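Local coordinates for antifreeze protein (Marinomonas primoryensis, PDB 3P4G) that probably binds ice through ordered surface waters, its beta-helical coils being held in shape by bound calcium ions, at residues G215-K226 and G233-S244; L261-G269 and S279-K287. All coordinates share one frame; numbering follows the deposited sequence.

Contact 1 of 2, residues G215-K226 and G233-S244; sequences GTGNDTIIIAGK and GGTGNDIVRVQS. With CA (calcium ion), chain N; CA (calcium ion), chain O; CA (calcium ion), chain M.
Asp219 and Asp238 share a calcium ion because both carboxylates swing to the same side: each CG lies beside its own backbone N and anti to the carbonyl carbon (chi1 -54° and -53°). Calcium N takes Asp219 OD2 at 2.4 Å and Asp238 OD1 at 2.4 Å, and the carbonyl oxygens of Gly215, Gly217, Gly233 and Thr235 complete its shell. The other oxygen of each carboxylate binds the next ion in the row, Asp219 OD1 on calcium M and Asp238 OD2 on calcium O. Asp238 OD1 also accepts Asp219 N at 2.8 Å, using its anti lone pair, so backbone and metal together fix the rotation of this carboxylate. Beside the ions, Asn218 OD1 takes Asn237 N at 2.8 Å, the donor tilted from the carbonyl plane. Thr216 and Thr235 run side by side, and a water bridges Gly217 N and Thr235 OG1; such ranked threonines and asparagines probably form the ice-binding surface.

After the calcium loops, strands 220-223 and 239-242 pair in parallel, with Ile221 CA 4.8 Å from Val240 CA. Ile222 lays CG2 over one face of the Arg241 guanidinium, which is salt-bridged to Glu264, and its CD1 lies 3.6 Å from Arg241 NH2. Gln243 OE1 lies 3.6 Å from Ala224 CB, while its NE2 donates to Glu264. With an alanine here, Ala224 would probably lose its amide cover and the Glu264 carboxylate one of its donors. Ser244 OG donates to Ala224 O at 2.7 Å, in the carbonyl plane on a lone pair.

Strand 220-223 is also paired with strand 201-204, and Ile239 and Val240 touch strand 260-263. Towards the interior, Ile221, Ile223, Val240 and Val242 all pack on Ile231 of strand 230-232, which belongs to the facing sheet of the solenoid.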
loop_
_atom_site.group_PDB
_atom_site.type_symbol
_atom_site.label_atom_id
_atom_site.label_comp_id
_atom_site.label_asym_id
_atom_site.label_seq_id
_atom_site.Cartn_x
_atom_site.Cartn_y
_atom_site.Cartn_z
ATOM N N GLY A 215 6.509 -8.286 -7.226
ATOM C CA GLY A 215 7.737 -8.857 -6.683
ATOM C C GLY A 215 7.721 -10.374 -6.797
ATOM O O GLY A 215 6.958 -10.955 -7.584
ATOM N N THR A 216 8.638 -11.021 -6.106
ATOM C CA THR A 216 8.639 -12.495 -6.130
ATOM C C THR A 216 7.382 -12.992 -5.436
ATOM O O THR A 216 6.629 -12.197 -4.874
ATOM C CB THR A 216 9.870 -13.126 -5.470
ATOM O OG1 THR A 216 9.820 -12.847 -4.062
ATOM C CG2 THR A 216 11.178 -12.520 -6.150
ATOM N N GLY A 217 7.144 -14.288 -5.514
ATOM C CA GLY A 217 5.919 -14.891 -4.931
ATOM C C GLY A 217 4.756 -14.842 -5.927
ATOM O O GLY A 217 4.868 -14.270 -7.022
ATOM N N ASN A 218 3.645 -15.449 -5.541
ATOM C CA ASN A 218 2.443 -15.583 -6.418
ATOM C C ASN A 218 1.464 -14.527 -5.991
ATOM O O ASN A 218 0.769 -14.671 -4.955
ATOM C CB ASN A 218 1.824 -16.961 -6.168
ATOM C CG ASN A 218 2.802 -18.085 -6.397
ATOM O OD1 ASN A 218 3.660 -18.019 -7.258
ATOM N ND2 ASN A 218 2.656 -19.132 -5.622
ATOM N N ASP A 219 1.424 -13.453 -6.769
ATOM C CA ASP A 219 0.647 -12.269 -6.393
ATOM C C ASP A 219 -0.628 -12.073 -7.193
ATOM O O ASP A 219 -0.727 -12.535 -8.347
ATOM C CB ASP A 219 1.540 -11.057 -6.648
ATOM C CG ASP A 219 2.891 -11.189 -5.943
ATOM O OD1 ASP A 219 2.937 -11.179 -4.695
ATOM O OD2 ASP A 219 3.895 -11.250 -6.636
ATOM N N THR A 220 -1.575 -11.388 -6.557
ATOM C CA THR A 220 -2.812 -10.963 -7.207
ATOM C C THR A 220 -2.842 -9.451 -7.282
ATOM O O THR A 220 -2.779 -8.785 -6.250
ATOM C CB THR A 220 -4.030 -11.456 -6.414
ATOM O OG1 THR A 220 -4.064 -12.891 -6.400
ATOM C CG2 THR A 220 -5.302 -10.943 -7.028
ATOM N N ILE A 221 -2.968 -8.922 -8.496
ATOM C CA ILE A 221 -3.084 -7.451 -8.698
ATOM C C ILE A 221 -4.340 -7.166 -9.462
ATOM O O ILE A 221 -4.512 -7.698 -10.590
ATOM C CB ILE A 221 -1.857 -6.990 -9.491
ATOM C CG1 ILE A 221 -0.599 -7.085 -8.594
ATOM C CG2 ILE A 221 -2.039 -5.537 -10.006
ATOM C CD1 ILE A 221 0.693 -7.147 -9.455
ATOM N N ILE A 222 -5.184 -6.287 -8.915
ATOM C CA ILE A 222 -6.423 -5.895 -9.558
ATOM C C ILE A 222 -6.459 -4.357 -9.667
ATOM O O ILE A 222 -6.325 -3.641 -8.644
ATOM C CB ILE A 222 -7.622 -6.327 -8.761
ATOM C CG1 ILE A 222 -7.660 -7.868 -8.636
ATOM C CG2 ILE A 222 -8.935 -5.853 -9.461
ATOM C CD1 ILE A 222 -8.684 -8.417 -7.597
ATOM N N ILE A 223 -6.643 -3.875 -10.890
ATOM C CA ILE A 223 -6.799 -2.421 -11.163
ATOM C C ILE A 223 -8.207 -2.218 -11.691
ATOM O O ILE A 223 -8.549 -2.699 -12.800
ATOM C CB ILE A 223 -5.759 -1.855 -12.179
ATOM C CG1 ILE A 223 -4.300 -2.293 -11.863
ATOM C CG2 ILE A 223 -5.868 -0.279 -12.266
ATOM C CD1 ILE A 223 -3.731 -1.860 -10.468
ATOM N N ALA A 224 -9.051 -1.517 -10.930
ATOM C CA ALA A 224 -10.458 -1.256 -11.388
ATOM C C ALA A 224 -10.555 -0.201 -12.490
ATOM O O ALA A 224 -11.396 -0.318 -13.368
ATOM C CB ALA A 224 -11.317 -0.807 -10.246
ATOM N N GLY A 225 -9.668 0.789 -12.428
ATOM C CA GLY A 225 -9.683 1.936 -13.328
ATOM C C GLY A 225 -8.752 1.691 -14.497
ATOM O O GLY A 225 -8.486 0.543 -14.825
ATOM N N LYS A 226 -8.317 2.779 -15.137
ATOM C CA LYS A 226 -7.528 2.710 -16.360
ATOM C C LYS A 226 -6.097 2.518 -15.960
ATOM O O LYS A 226 -5.743 2.843 -14.822
ATOM C CB LYS A 226 -7.635 4.021 -17.143
ATOM C CG LYS A 226 -9.083 4.357 -17.506
ATOM C CD LYS A 226 -9.187 5.695 -18.238
ATOM C CE LYS A 226 -10.652 5.989 -18.599
ATOM N NZ LYS A 226 -11.260 6.795 -17.471
ATOM N N GLY A 233 4.429 -8.339 -12.711
ATOM C CA GLY A 233 3.937 -9.429 -11.852
ATOM C C GLY A 233 5.104 -9.976 -11.043
ATOM O O GLY A 233 4.887 -10.498 -9.918
ATOM N N GLY A 234 6.303 -9.874 -11.627
ATOM C CA GLY A 234 7.547 -10.404 -11.024
ATOM C C GLY A 234 7.631 -11.918 -11.214
ATOM O O GLY A 234 6.821 -12.509 -11.967
ATOM N N THR A 235 8.603 -12.561 -10.583
ATOM C CA THR A 235 8.649 -14.044 -10.603
ATOM C C THR A 235 7.379 -14.570 -9.901
ATOM O O THR A 235 6.634 -13.818 -9.267
ATOM C CB THR A 235 9.917 -14.612 -9.976
ATOM O OG1 THR A 235 9.903 -14.399 -8.555
ATOM C CG2 THR A 235 11.139 -13.844 -10.556
ATOM N N GLY A 236 7.168 -15.856 -9.986
ATOM C CA GLY A 236 5.987 -16.441 -9.364
ATOM C C GLY A 236 4.856 -16.527 -10.369
ATOM O O GLY A 236 4.871 -15.919 -11.476
ATOM N N ASN A 237 3.831 -17.252 -9.959
ATOM C CA ASN A 237 2.639 -17.485 -10.812
ATOM C C ASN A 237 1.545 -16.508 -10.394
ATOM O O ASN A 237 0.852 -16.717 -9.387
ATOM C CB ASN A 237 2.190 -18.924 -10.633
ATOM C CG ASN A 237 3.342 -19.899 -10.806
ATOM O OD1 ASN A 237 4.188 -19.706 -11.680
ATOM N ND2 ASN A 237 3.418 -20.931 -9.933
ATOM N N ASP A 238 1.477 -15.394 -11.118
ATOM C CA ASP A 238 0.678 -14.219 -10.751
ATOM C C ASP A 238 -0.623 -14.131 -11.547
ATOM O O ASP A 238 -0.735 -14.668 -12.631
ATOM C CB ASP A 238 1.510 -12.971 -11.040
ATOM C CG ASP A 238 2.883 -13.049 -10.370
ATOM O OD1 ASP A 238 2.891 -13.066 -9.104
ATOM O OD2 ASP A 238 3.947 -12.998 -11.034
ATOM N N ILE A 239 -1.564 -13.364 -11.023
ATOM C CA ILE A 239 -2.764 -13.033 -11.793
ATOM C C ILE A 239 -2.958 -11.501 -11.742
ATOM O O ILE A 239 -2.905 -10.887 -10.643
ATOM C CB ILE A 239 -4.041 -13.782 -11.324
ATOM C CG1 ILE A 239 -5.201 -13.305 -12.221
ATOM C CG2 ILE A 239 -4.385 -13.494 -9.805
ATOM C CD1 ILE A 239 -6.401 -14.314 -12.273
ATOM N N VAL A 240 -3.103 -10.894 -12.903
ATOM C CA VAL A 240 -3.326 -9.450 -13.014
ATOM C C VAL A 240 -4.654 -9.261 -13.700
ATOM O O VAL A 240 -4.916 -9.885 -14.750
ATOM C CB VAL A 240 -2.192 -8.771 -13.820
ATOM C CG1 VAL A 240 -2.469 -7.266 -14.031
ATOM C CG2 VAL A 240 -0.809 -8.939 -13.087
ATOM N N ARG A 241 -5.494 -8.400 -13.137
ATOM C CA ARG A 241 -6.756 -8.104 -13.788
ATOM C C ARG A 241 -6.879 -6.575 -13.908
ATOM O O ARG A 241 -6.656 -5.866 -12.918
ATOM C CB ARG A 241 -7.915 -8.648 -12.987
ATOM C CG ARG A 241 -9.318 -8.272 -13.541
ATOM C CD ARG A 241 -10.284 -9.391 -13.297
ATOM N NE ARG A 241 -10.496 -9.568 -11.872
ATOM C CZ ARG A 241 -11.356 -8.830 -11.158
ATOM N NH1 ARG A 241 -12.056 -7.883 -11.774
ATOM N NH2 ARG A 241 -11.506 -9.014 -9.824
ATOM N N VAL A 242 -7.203 -6.112 -15.105
ATOM C CA VAL A 242 -7.436 -4.664 -15.355
ATOM C C VAL A 242 -8.859 -4.523 -15.864
ATOM O O VAL A 242 -9.265 -5.145 -16.872
ATOM C CB VAL A 242 -6.456 -4.033 -16.380
ATOM C CG1 VAL A 242 -6.774 -2.504 -16.615
ATOM C CG2 VAL A 242 -5.002 -4.264 -15.966
ATOM N N GLN A 243 -9.638 -3.682 -15.189
ATOM C CA GLN A 243 -11.066 -3.597 -15.539
ATOM C C GLN A 243 -11.489 -2.475 -16.475
ATOM O O GLN A 243 -12.623 -2.494 -16.968
ATOM C CB GLN A 243 -11.883 -3.520 -14.235
ATOM C CG GLN A 243 -11.646 -4.693 -13.324
ATOM C CD GLN A 243 -12.642 -4.730 -12.202
ATOM O OE1 GLN A 243 -12.423 -4.135 -11.164
ATOM N NE2 GLN A 243 -13.749 -5.458 -12.396
ATOM N N SER A 244 -10.609 -1.501 -16.704
ATOM C CA SER A 244 -10.887 -0.399 -17.627
ATOM C C SER A 244 -9.782 -0.292 -18.679
ATOM O O SER A 244 -8.951 -1.189 -18.783
ATOM C CB SER A 244 -11.081 0.932 -16.869
ATOM O OG SER A 244 -12.024 0.803 -15.793
HETATM CA CA CA N . 5.094 -12.314 -8.423
HETATM CA CA CA O . 5.067 -13.973 -12.820
HETATM CA CA CA M . 5.116 -10.712 -4.001
HETATM O O HOH W 1 8.332 -16.539 -6.835
#

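Contact 2 of 2, residues L261-G269 and S279-K287; sequences LIVEHELHG and SIYLKFYTK
His265 and Phe284 stack where two coils of the right-handed beta-helix turn out of their parallel strands, close to its C-terminal end. Phe284 can be followed outward along its length. Its CB sits 3.3 Å from His265 O, and CG and CD1 then pass over the backbone of His265. CE1 lies above the centre of the imidazole, 3.7 Å from His265 NE2, and CZ follows above His265 CE1. At the other edge of the ring, CD2 nears Glu266 N, which lies over the same face as the imidazole, and CE2 meets Glu266 CG at 3.7 Å. The His265 and Phe284 rings form a face-to-face stack that is not quite flat, their planes 28° apart. Phe284 is directed there by its first torsion, with CG anti to the backbone N (chi1 -169°).

Tyr285 turns to the neighbouring strip of backbone, where its OH accepts Leu267 N at 2.9 Å in a nearly straight bond. This donor lies at the edge of the phenol, near its plane, while Phe284 CD2 covers one face of the same ring. Inside the coil the contact is apolar. Val263 has a first torsion well off a staggered position (chi1 28°), which sets CG1 against Leu282 CD2 at 3.6 Å. Leu267 CD2 crosses the same Leu282 branch and meets Ile280 CD1 tip to tip. Helix 294-300 packs on Leu267, Ile280 and Tyr285 and so covers this end of the core, while on the opposite face of the strand the Tyr281 ring meets that of Phe320 at a small angle.

The strands are joined by Leu261 N to Ser279 O, Tyr281 N to Leu261 O, Val263 N to Tyr281 O and Lys283 N to Val263 O. Beyond, a water donates to Val263 O at 2.8 Å and to His265 O, and accepts Phe284 N at 3.0 Å.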
loop_
_atom_site.group_PDB
_atom_site.type_symbol
_atom_site.label_atom_id
_atom_site.label_comp_id
_atom_site.label_asym_id
_atom_site.label_seq_id
_atom_site.Cartn_x
_atom_site.Cartn_y
_atom_site.Cartn_z
ATOM N N LEU A 261 -3.293 -12.796 -17.331
ATOM C CA LEU A 261 -3.714 -11.392 -17.456
ATOM C C LEU A 261 -5.150 -11.360 -17.967
ATOM O O LEU A 261 -5.474 -11.907 -19.012
ATOM C CB LEU A 261 -2.790 -10.639 -18.427
ATOM C CG LEU A 261 -3.259 -9.204 -18.732
ATOM C CD1 LEU A 261 -3.251 -8.334 -17.458
ATOM C CD2 LEU A 261 -2.237 -8.612 -19.732
ATOM N N ILE A 262 -6.013 -10.769 -17.173
ATOM C CA ILE A 262 -7.395 -10.517 -17.572
ATOM C C ILE A 262 -7.603 -9.059 -17.849
ATOM O O ILE A 262 -7.407 -8.215 -16.980
ATOM C CB ILE A 262 -8.380 -11.005 -16.500
ATOM C CG1 ILE A 262 -8.213 -12.524 -16.342
ATOM C CG2 ILE A 262 -9.886 -10.770 -16.929
ATOM C CD1 ILE A 262 -8.730 -12.975 -15.096
ATOM N N VAL A 263 -8.037 -8.775 -19.076
ATOM C CA VAL A 263 -8.242 -7.382 -19.490
ATOM C C VAL A 263 -9.689 -7.257 -19.868
ATOM O O VAL A 263 -10.155 -7.863 -20.852
ATOM C CB VAL A 263 -7.210 -6.939 -20.587
ATOM C CG1 VAL A 263 -6.773 -8.065 -21.389
ATOM C CG2 VAL A 263 -7.671 -5.836 -21.466
ATOM N N GLU A 264 -10.416 -6.429 -19.112
ATOM C CA GLU A 264 -11.861 -6.385 -19.306
ATOM C C GLU A 264 -12.338 -5.321 -20.325
ATOM O O GLU A 264 -13.520 -5.286 -20.666
ATOM C CB GLU A 264 -12.560 -6.180 -17.964
ATOM C CG GLU A 264 -12.263 -7.273 -16.946
ATOM C CD GLU A 264 -13.072 -7.122 -15.648
ATOM O OE1 GLU A 264 -13.935 -6.238 -15.557
ATOM O OE2 GLU A 264 -12.850 -7.909 -14.697
ATOM N N HIS A 265 -11.434 -4.439 -20.771
ATOM C CA HIS A 265 -11.811 -3.307 -21.625
ATOM C C HIS A 265 -10.783 -3.165 -22.784
ATOM O O HIS A 265 -10.146 -4.166 -23.174
ATOM C CB HIS A 265 -11.985 -2.052 -20.713
ATOM C CG HIS A 265 -12.968 -1.067 -21.255
ATOM N ND1 HIS A 265 -12.664 -0.204 -22.295
ATOM C CD2 HIS A 265 -14.280 -0.869 -20.976
ATOM C CE1 HIS A 265 -13.744 0.504 -22.607
ATOM N NE2 HIS A 265 -14.721 0.153 -21.790
ATOM N N GLU A 266 -10.639 -1.979 -23.356
ATOM C CA GLU A 266 -9.705 -1.738 -24.453
ATOM C C GLU A 266 -8.284 -2.049 -24.039
ATOM O O GLU A 266 -7.882 -1.795 -22.902
ATOM C CB GLU A 266 -9.774 -0.263 -24.903
ATOM C CG GLU A 266 -11.063 0.080 -25.604
ATOM C CD GLU A 266 -11.263 1.565 -25.798
ATOM O OE1 GLU A 266 -10.283 2.304 -25.972
ATOM O OE2 GLU A 266 -12.432 1.971 -25.788
ATOM N N LEU A 267 -7.510 -2.582 -24.985
ATOM C CA LEU A 267 -6.114 -2.894 -24.731
ATOM C C LEU A 267 -5.230 -2.248 -25.801
ATOM O O LEU A 267 -5.118 -2.766 -26.935
ATOM C CB LEU A 267 -5.875 -4.437 -24.688
ATOM C CG LEU A 267 -4.424 -4.808 -24.420
ATOM C CD1 LEU A 267 -4.020 -4.342 -22.969
ATOM C CD2 LEU A 267 -4.229 -6.336 -24.567
ATOM N N HIS A 268 -4.649 -1.101 -25.450
ATOM C CA HIS A 268 -3.768 -0.395 -26.392
ATOM C C HIS A 268 -2.300 -0.551 -26.041
ATOM O O HIS A 268 -1.434 -0.281 -26.903
ATOM C CB HIS A 268 -4.136 1.081 -26.478
ATOM C CG HIS A 268 -5.557 1.299 -26.876
ATOM N ND1 HIS A 268 -5.993 1.166 -28.174
ATOM C CD2 HIS A 268 -6.659 1.571 -26.137
ATOM C CE1 HIS A 268 -7.296 1.384 -28.231
ATOM N NE2 HIS A 268 -7.726 1.630 -27.008
ATOM N N GLY A 269 -2.027 -0.939 -24.793
ATOM C CA GLY A 269 -0.651 -0.902 -24.260
ATOM C C GLY A 269 0.169 -2.137 -24.539
ATOM O O GLY A 269 -0.281 -3.030 -25.243
ATOM N N SER A 279 -1.310 -16.822 -19.934
ATOM C CA SER A 279 -2.682 -16.728 -20.438
ATOM C C SER A 279 -3.209 -15.315 -20.409
ATOM O O SER A 279 -2.940 -14.555 -19.468
ATOM C CB SER A 279 -3.658 -17.594 -19.593
ATOM O OG SER A 279 -3.250 -18.964 -19.541
ATOM N N ILE A 280 -3.957 -14.983 -21.440
ATOM C CA ILE A 280 -4.584 -13.651 -21.485
ATOM C C ILE A 280 -6.039 -13.832 -21.876
ATOM O O ILE A 280 -6.350 -14.583 -22.812
ATOM C CB ILE A 280 -3.818 -12.638 -22.402
ATOM C CG1 ILE A 280 -4.406 -11.218 -22.249
ATOM C CG2 ILE A 280 -3.833 -13.034 -23.925
ATOM C CD1 ILE A 280 -3.698 -10.147 -23.082
ATOM N N TYR A 281 -6.927 -13.067 -21.223
ATOM C CA TYR A 281 -8.332 -13.095 -21.545
ATOM C C TYR A 281 -8.704 -11.682 -21.980
ATOM O O TYR A 281 -8.627 -10.755 -21.190
ATOM C CB TYR A 281 -9.127 -13.459 -20.284
ATOM C CG TYR A 281 -10.630 -13.537 -20.449
ATOM C CD1 TYR A 281 -11.225 -13.775 -21.707
ATOM C CD2 TYR A 281 -11.468 -13.453 -19.321
ATOM C CE1 TYR A 281 -12.589 -13.865 -21.851
ATOM C CE2 TYR A 281 -12.881 -13.533 -19.468
ATOM C CZ TYR A 281 -13.415 -13.751 -20.731
ATOM O OH TYR A 281 -14.801 -13.829 -20.905
ATOM N N LEU A 282 -9.086 -11.553 -23.237
ATOM C CA LEU A 282 -9.486 -10.265 -23.830
ATOM C C LEU A 282 -11.000 -10.220 -23.814
ATOM O O LEU A 282 -11.651 -10.517 -24.826
ATOM C CB LEU A 282 -8.986 -10.183 -25.274
ATOM C CG LEU A 282 -7.454 -10.284 -25.468
ATOM C CD1 LEU A 282 -7.054 -10.407 -26.947
ATOM C CD2 LEU A 282 -6.762 -9.050 -24.850
ATOM N N LYS A 283 -11.568 -9.845 -22.674
ATOM C CA LYS A 283 -13.028 -9.958 -22.501
ATOM C C LYS A 283 -13.775 -8.950 -23.392
ATOM O O LYS A 283 -14.944 -9.160 -23.749
ATOM C CB LYS A 283 -13.356 -9.702 -21.040
ATOM C CG LYS A 283 -14.824 -9.848 -20.622
ATOM C CD LYS A 283 -14.874 -10.016 -19.083
ATOM C CE LYS A 283 -16.110 -10.808 -18.681
ATOM N NZ LYS A 283 -17.372 -9.984 -18.776
ATOM N N PHE A 284 -13.098 -7.871 -23.789
ATOM C CA PHE A 284 -13.726 -6.765 -24.537
ATOM C C PHE A 284 -13.840 -7.010 -26.054
ATOM O O PHE A 284 -14.605 -6.317 -26.741
ATOM C CB PHE A 284 -12.946 -5.470 -24.259
ATOM C CG PHE A 284 -13.615 -4.185 -24.752
ATOM C CD1 PHE A 284 -14.612 -3.572 -24.013
ATOM C CD2 PHE A 284 -13.185 -3.572 -25.947
ATOM C CE1 PHE A 284 -15.195 -2.359 -24.451
ATOM C CE2 PHE A 284 -13.760 -2.375 -26.402
ATOM C CZ PHE A 284 -14.758 -1.766 -25.620
ATOM N N TYR A 285 -13.110 -7.996 -26.561
ATOM C CA TYR A 285 -13.004 -8.228 -28.005
ATOM C C TYR A 285 -13.543 -9.588 -28.371
ATOM O O TYR A 285 -13.191 -10.587 -27.741
ATOM C CB TYR A 285 -11.534 -8.163 -28.425
ATOM C CG TYR A 285 -10.881 -6.836 -28.139
ATOM C CD1 TYR A 285 -10.186 -6.609 -26.911
ATOM C CD2 TYR A 285 -10.943 -5.801 -29.089
ATOM C CE1 TYR A 285 -9.566 -5.400 -26.670
ATOM C CE2 TYR A 285 -10.345 -4.585 -28.850
ATOM C CZ TYR A 285 -9.670 -4.384 -27.630
ATOM O OH TYR A 285 -9.066 -3.189 -27.410
ATOM N N THR A 286 -14.402 -9.631 -29.383
ATOM C CA THR A 286 -14.873 -10.916 -29.900
ATOM C C THR A 286 -13.917 -11.431 -30.980
ATOM O O THR A 286 -13.092 -10.664 -31.475
ATOM C CB THR A 286 -16.303 -10.803 -30.489
ATOM O OG1 THR A 286 -16.337 -9.803 -31.515
ATOM C CG2 THR A 286 -17.323 -10.388 -29.413
ATOM N N LYS A 287 -14.041 -12.703 -31.368
ATOM C CA LYS A 287 -13.201 -13.238 -32.449
ATOM C C LYS A 287 -13.162 -12.332 -33.689
ATOM O O LYS A 287 -12.100 -12.096 -34.258
ATOM C CB LYS A 287 -13.652 -14.633 -32.868
ATOM C CG LYS A 287 -13.151 -15.705 -31.998
ATOM C CD LYS A 287 -13.568 -17.044 -32.553
ATOM C CE LYS A 287 -13.155 -18.182 -31.622
ATOM N NZ LYS A 287 -13.432 -19.448 -32.343
HETATM O O HOH W 2 -10.219 -7.006 -23.484
#

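Contacts 1 and 2 follow one another along the solenoid, their centres 14 Å apart, and strands 239-242 and 260-263 are direct neighbours. Val240 O lies 2.8 Å from Ile262 N, and Val242 N is 2.8 Å from Ile262 O, consistent with a continuing parallel ladder. On the outer surface of the beta-helix, the Glu264 carboxylate of contact 2 reaches back to contact 1, its OE2 3.0 Å from Arg241 NH1 in a salt bridge. The contacts differ in calcium: contact 1 contains one complete site and parts of two more, whereas contact 2 supplies no ligand from its segments, the Ser279 side chain lying about 9 Å from a bound calcium.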